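Local coordinates for adenylosuccinate lyase (Francisella tularensis subsp. tularensis SCHU S4, PDB 4EEI), which probably catalyses two fumarate-releasing steps of purine biosynthesis, splitting adenylosuccinate into AMP and fumarate and SAICAR into AICAR and fumarate, at residues Met148-Lys153 with Val248-Glu253; Leu357-Ala362 with Asp405-Asp410. All blocks are in the same frame, centred on the assembly; numbering follows the deposited sequence.

Interaction 1: residues Met148-Lys153 with Val248-Glu253; sequences MSFGQK and VFEVYE
The ring of Phe-150 meets Glu-250 and Val-251 with its outer edge. Its CZ lies 3.9 Å from CG1 of Val-251, an apolar contact near the ring plane. Its CE2 lies 3.8 Å from OE1 of Glu-250, also near that plane. The carboxylate is turned 57° from the ring. OE1 of Glu-250 lies at the ring edge, where the slightly positive C-H groups would probably suit a negative charge. No hydrogen bond joins the two segments. With CG trans to the backbone N (chi1 -169°), the Phe-150 ring reaches out from the turn between strand 143-149 and helix 151-173. This strand pairs with 135-140 in a two-stranded hairpin. The other segment follows helix 217-244, one of the long helices of the lyase 1 family fold, and enters the short strand 251-252. The contact is buried. Leu-243 of helix 217-244 and Ile-341 of helix 338-346 also pack on Phe-150. Lys-153 lies over one face of the ring, its CD 4.0 Å above the plane. Its NZ stays 6.0 Å from OE1 of Glu-250. It pairs instead with Glu-239 and with Glu-300 of the second subunit. The other carboxylate oxygen of Glu-250, OE2, forms salt bridges to Arg-344 and Arg-139. Two arginines grip this one oxygen and would probably stabilise the negative charge in this buried setting.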
loop_
_atom_site.group_PDB
_atom_site.type_symbol
_atom_site.label_atom_id
_atom_site.label_comp_id
_atom_site.label_asym_id
_atom_site.label_seq_id
_atom_site.Cartn_x
_atom_site.Cartn_y
_atom_site.Cartn_z
ATOM N N MET B 148 10.304 25.631 -23.939
ATOM C CA MET B 148 9.276 26.103 -23.019
ATOM C C MET B 148 9.976 27.008 -22.023
ATOM O O MET B 148 11.199 27.125 -22.043
ATOM C CB MET B 148 8.669 24.925 -22.265
ATOM C CG MET B 148 9.701 24.219 -21.390
ATOM S SD MET B 148 9.054 22.751 -20.574
ATOM C CE MET B 148 7.848 23.483 -19.450
ATOM N N SER B 149 9.217 27.632 -21.130
ATOM C CA SER B 149 9.825 28.431 -20.071
ATOM C C SER B 149 10.339 27.514 -18.958
ATOM O O SER B 149 9.612 26.648 -18.483
ATOM C CB SER B 149 8.806 29.400 -19.490
ATOM O OG SER B 149 9.240 29.857 -18.227
ATOM N N PHE B 150 11.584 27.704 -18.538
ATOM C CA PHE B 150 12.155 26.888 -17.462
ATOM C C PHE B 150 11.369 27.143 -16.181
ATOM O O PHE B 150 11.132 26.227 -15.381
ATOM C CB PHE B 150 13.632 27.246 -17.265
ATOM C CG PHE B 150 14.392 26.286 -16.375
ATOM C CD1 PHE B 150 14.585 26.566 -15.032
ATOM C CD2 PHE B 150 14.931 25.112 -16.892
ATOM C CE1 PHE B 150 15.308 25.694 -14.217
ATOM C CE2 PHE B 150 15.642 24.232 -16.082
ATOM C CZ PHE B 150 15.833 24.528 -14.746
ATOM N N GLY B 151 10.935 28.388 -15.997
ATOM C CA GLY B 151 10.175 28.755 -14.812
ATOM C C GLY B 151 8.861 28.012 -14.667
ATOM O O GLY B 151 8.332 27.862 -13.560
ATOM N N GLN B 152 8.323 27.538 -15.784
ATOM C CA GLN B 152 7.076 26.796 -15.735
ATOM C C GLN B 152 7.258 25.460 -15.001
ATOM O O GLN B 152 6.290 24.892 -14.476
ATOM C CB GLN B 152 6.544 26.591 -17.150
ATOM C CG GLN B 152 5.147 26.020 -17.199
ATOM C CD GLN B 152 4.495 26.224 -18.546
ATOM O OE1 GLN B 152 4.530 27.323 -19.103
ATOM N NE2 GLN B 152 3.890 25.166 -19.080
ATOM N N LYS B 153 8.493 24.964 -14.934
ATOM C CA LYS B 153 8.750 23.741 -14.165
ATOM C C LYS B 153 8.463 24.011 -12.694
ATOM O O LYS B 153 7.759 23.251 -12.030
ATOM C CB LYS B 153 10.193 23.259 -14.338
ATOM C CG LYS B 153 10.536 22.765 -15.748
ATOM C CD LYS B 153 12.034 22.472 -15.859
ATOM C CE LYS B 153 12.394 21.822 -17.200
ATOM N NZ LYS B 153 11.717 20.503 -17.390
ATOM N N VAL B 248 22.735 16.009 -18.227
ATOM C CA VAL B 248 21.958 17.226 -18.432
ATOM C C VAL B 248 22.594 18.448 -17.773
ATOM O O VAL B 248 22.815 19.467 -18.423
ATOM C CB VAL B 248 20.534 17.062 -17.869
ATOM C CG1 VAL B 248 19.647 18.213 -18.314
ATOM C CG2 VAL B 248 19.947 15.725 -18.294
ATOM N N PHE B 249 22.900 18.329 -16.487
ATOM C CA PHE B 249 23.640 19.358 -15.758
ATOM C C PHE B 249 23.057 20.769 -15.878
ATOM O O PHE B 249 23.805 21.730 -16.051
ATOM C CB PHE B 249 25.120 19.359 -16.143
ATOM C CG PHE B 249 26.027 19.810 -15.035
ATOM C CD1 PHE B 249 25.782 19.428 -13.727
ATOM C CD2 PHE B 249 27.117 20.620 -15.297
ATOM C CE1 PHE B 249 26.608 19.842 -12.701
ATOM C CE2 PHE B 249 27.949 21.039 -14.277
ATOM C CZ PHE B 249 27.694 20.649 -12.977
ATOM N N GLU B 250 21.738 20.903 -15.790
ATOM C CA GLU B 250 21.114 22.217 -15.918
ATOM C C GLU B 250 20.980 22.923 -14.564
ATOM O O GLU B 250 20.842 24.146 -14.509
ATOM C CB GLU B 250 19.764 22.088 -16.643
ATOM C CG GLU B 250 19.930 21.738 -18.133
ATOM C CD GLU B 250 18.617 21.579 -18.898
ATOM O OE1 GLU B 250 17.527 21.762 -18.298
ATOM O OE2 GLU B 250 18.687 21.266 -20.114
ATOM N N VAL B 251 21.027 22.154 -13.475
ATOM C CA VAL B 251 21.040 22.733 -12.126
ATOM C C VAL B 251 22.002 21.952 -11.238
ATOM O O VAL B 251 22.399 20.841 -11.580
ATOM C CB VAL B 251 19.648 22.654 -11.439
ATOM C CG1 VAL B 251 18.560 23.263 -12.312
ATOM C CG2 VAL B 251 19.301 21.199 -11.117
ATOM N N TYR B 252 22.385 22.532 -10.104
ATOM C CA TYR B 252 23.008 21.739 -9.047
ATOM C C TYR B 252 22.570 22.242 -7.678
ATOM O O TYR B 252 22.258 23.425 -7.522
ATOM C CB TYR B 252 24.539 21.673 -9.173
ATOM C CG TYR B 252 25.312 22.983 -9.036
ATOM C CD1 TYR B 252 25.736 23.689 -10.161
ATOM C CD2 TYR B 252 25.665 23.484 -7.784
ATOM C CE1 TYR B 252 26.466 24.868 -10.042
ATOM C CE2 TYR B 252 26.386 24.658 -7.656
ATOM C CZ TYR B 252 26.785 25.345 -8.786
ATOM O OH TYR B 252 27.510 26.509 -8.648
ATOM N N GLU B 253 22.526 21.344 -6.697
ATOM C CA GLU B 253 22.191 21.743 -5.330
ATOM C C GLU B 253 23.318 22.587 -4.764
ATOM O O GLU B 253 24.494 22.225 -4.869
ATOM C CB GLU B 253 21.912 20.516 -4.445
ATOM C CG GLU B 253 20.593 19.806 -4.786
ATOM C CD GLU B 253 20.313 18.582 -3.913
ATOM O OE1 GLU B 253 21.126 18.278 -3.007
ATOM O OE2 GLU B 253 19.276 17.921 -4.139
#

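Interaction 2: residues Leu357-Ala362 with Asp405-Asp410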
loop_
_atom_site.group_PDB
_atom_site.type_symbol
_atom_site.label_atom_id
_atom_site.label_comp_id
_atom_site.label_asym_id
_atom_site.label_seq_id
_atom_site.Cartn_x
_atom_site.Cartn_y
_atom_site.Cartn_z
ATOM N N LEU B 357 5.380 23.249 -40.515
ATOM C CA LEU B 357 4.302 22.448 -41.085
ATOM C C LEU B 357 2.962 23.108 -40.784
ATOM O O LEU B 357 2.148 23.322 -41.684
ATOM C CB LEU B 357 4.323 21.014 -40.547
ATOM C CG LEU B 357 3.209 20.114 -41.087
ATOM C CD1 LEU B 357 3.134 20.201 -42.600
ATOM C CD2 LEU B 357 3.411 18.675 -40.665
ATOM N N HIS B 358 2.754 23.435 -39.510
ATOM C CA HIS B 358 1.550 24.133 -39.081
ATOM C C HIS B 358 1.415 25.484 -39.768
ATOM O O HIS B 358 0.317 25.881 -40.159
ATOM C CB HIS B 358 1.555 24.330 -37.568
ATOM C CG HIS B 358 1.153 23.112 -36.797
ATOM N ND1 HIS B 358 2.052 22.128 -36.438
ATOM C CD2 HIS B 358 -0.046 22.724 -36.303
ATOM C CE1 HIS B 358 1.420 21.188 -35.755
ATOM N NE2 HIS B 358 0.147 21.526 -35.657
ATOM N N PHE B 359 2.524 26.198 -39.913
ATOM C CA PHE B 359 2.460 27.487 -40.578
ATOM C C PHE B 359 1.930 27.362 -42.005
ATOM O O PHE B 359 1.067 28.139 -42.428
ATOM C CB PHE B 359 3.816 28.194 -40.580
ATOM C CG PHE B 359 3.712 29.654 -40.896
ATOM C CD1 PHE B 359 3.537 30.582 -39.878
ATOM C CD2 PHE B 359 3.728 30.098 -42.209
ATOM C CE1 PHE B 359 3.411 31.929 -40.163
ATOM C CE2 PHE B 359 3.600 31.446 -42.504
ATOM C CZ PHE B 359 3.442 32.362 -41.478
ATOM N N LEU B 360 2.437 26.385 -42.751
ATOM C CA LEU B 360 2.028 26.227 -44.145
ATOM C C LEU B 360 0.584 25.748 -44.234
ATOM O O LEU B 360 -0.187 26.214 -45.077
ATOM C CB LEU B 360 2.955 25.261 -44.883
ATOM C CG LEU B 360 4.410 25.705 -45.059
ATOM C CD1 LEU B 360 5.197 24.667 -45.839
ATOM C CD2 LEU B 360 4.470 27.047 -45.759
ATOM N N VAL B 361 0.226 24.814 -43.357
ATOM C CA VAL B 361 -1.139 24.304 -43.298
ATOM C C VAL B 361 -2.115 25.453 -43.053
ATOM O O VAL B 361 -3.111 25.596 -43.761
ATOM C CB VAL B 361 -1.286 23.238 -42.191
ATOM C CG1 VAL B 361 -2.755 22.939 -41.913
ATOM C CG2 VAL B 361 -0.552 21.961 -42.581
ATOM N N ALA B 362 -1.805 26.287 -42.062
ATOM C CA ALA B 362 -2.685 27.391 -41.679
ATOM C C ALA B 362 -2.717 28.552 -42.678
ATOM O O ALA B 362 -3.662 29.344 -42.677
ATOM C CB ALA B 362 -2.315 27.898 -40.312
ATOM N N ASP B 405 4.395 36.078 -44.988
ATOM C CA ASP B 405 5.317 36.710 -44.056
ATOM C C ASP B 405 5.697 35.708 -42.967
ATOM O O ASP B 405 5.111 35.699 -41.884
ATOM C CB ASP B 405 4.718 37.975 -43.442
ATOM C CG ASP B 405 5.739 38.776 -42.655
ATOM O OD1 ASP B 405 6.950 38.562 -42.874
ATOM O OD2 ASP B 405 5.334 39.617 -41.826
ATOM N N ILE B 406 6.678 34.861 -43.272
ATOM C CA ILE B 406 7.148 33.842 -42.338
ATOM C C ILE B 406 8.085 34.458 -41.303
ATOM O O ILE B 406 9.130 35.001 -41.652
ATOM C CB ILE B 406 7.879 32.701 -43.081
ATOM C CG1 ILE B 406 6.985 32.117 -44.179
ATOM C CG2 ILE B 406 8.309 31.615 -42.108
ATOM C CD1 ILE B 406 7.531 30.857 -44.830
ATOM N N PRO B 407 7.721 34.372 -40.016
ATOM C CA PRO B 407 8.578 35.013 -39.014
ATOM C C PRO B 407 9.922 34.301 -38.904
ATOM O O PRO B 407 9.995 33.085 -39.085
ATOM C CB PRO B 407 7.781 34.845 -37.721
ATOM C CG PRO B 407 7.022 33.571 -37.926
ATOM C CD PRO B 407 6.670 33.540 -39.402
ATOM N N GLU B 408 10.971 35.069 -38.633
ATOM C CA GLU B 408 12.314 34.524 -38.516
ATOM C C GLU B 408 12.427 33.662 -37.268
ATOM O O GLU B 408 12.107 34.106 -36.167
ATOM C CB GLU B 408 13.346 35.652 -38.470
ATOM C CG GLU B 408 14.785 35.175 -38.400
ATOM C CD GLU B 408 15.214 34.440 -39.654
ATOM O OE1 GLU B 408 16.105 33.571 -39.562
ATOM O OE2 GLU B 408 14.658 34.734 -40.733
ATOM N N MET B 409 12.877 32.427 -37.445
ATOM C CA MET B 409 13.000 31.504 -36.328
ATOM C C MET B 409 14.428 31.413 -35.804
ATOM O O MET B 409 14.969 30.323 -35.633
ATOM C CB MET B 409 12.477 30.119 -36.709
ATOM C CG MET B 409 10.960 30.012 -36.700
ATOM S SD MET B 409 10.199 30.866 -35.305
ATOM C CE MET B 409 9.861 29.484 -34.218
ATOM N N ASP B 410 15.034 32.567 -35.545
ATOM C CA ASP B 410 16.325 32.604 -34.879
ATOM C C ASP B 410 16.069 32.428 -33.389
ATOM O O ASP B 410 14.940 32.167 -32.983
ATOM C CB ASP B 410 17.051 33.921 -35.155
ATOM C CG ASP B 410 16.206 35.133 -34.825
ATOM O OD1 ASP B 410 15.035 34.957 -34.432
ATOM O OD2 ASP B 410 16.715 36.265 -34.961
#
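Apolar packing of Phe-359 against Ile-406 and Pro-407 makes up most of this contact. The ring of Phe-359 projects from helix 352-363, carried outward by a trans first torsion (chi1 -164°). Its CE2 touches CG1 of Ile-406 at 3.8 Å, and its CE1 touches CD of Pro-407 at 3.7 Å. CD also approaches CZ, at 4.0 Å, so a single proline carbon spans these two ring atoms. Both partners approach the ring obliquely. Pro-407 comes from the opposite direction to Phe-359, whereas the Ile-406 side chain runs at a slant to it. The fold here is a small bundle of helices, and the loop 405-410 links helix 388-400 to helix 411-418. Phe-359 thus packs a helix against an interhelical loop. Ile-406 is buried and also rests on Tyr-356 and Ser-389, while Pro-407 lies at the surface.

The polar contacts serve the loop rather than the interface. No hydrogen bond crosses between the segments. The carbonyl O of Asp-405 lies 3.8 Å from CZ of Phe-359, a loose approach. The backbone of Ile-406 is held at both ends: its N by Gln-393 and its O by Lys-390, both on helix 388-400. These bonds are consistent with a loop backbone held in place where Ile-406 meets the ring. Asp-410 is the N-cap of helix 411-418, its OD1 bonded to N of Gly-413. On the helix, NE2 of His-358 accepts a bond from Gly-91 N of the second subunit, while ND1 donates to Ser-354 O.

From the N terminus the chain passes through several helices, up to 94-131, before it forms the hairpin of strands 135-140 and 143-149 and enters helix 151-173. It returns after helix 217-244, where interaction 1 closes a largely helical loop of 94 residues. The chain then runs through helices 272-293 and 304-333 to helix 352-363. There interaction 2 opens, and it closes a shorter loop of 42 residues containing helices 368-381 and 388-400. The two loops follow in series, neither nesting nor crossing. Interaction 1 ties the turn after the hairpin to the loop and short strand that follow helix 217-244. Interaction 2 joins helix 352-363 to the loop before helix 411-418, farther from the chain centre. Both regions touch the second subunit.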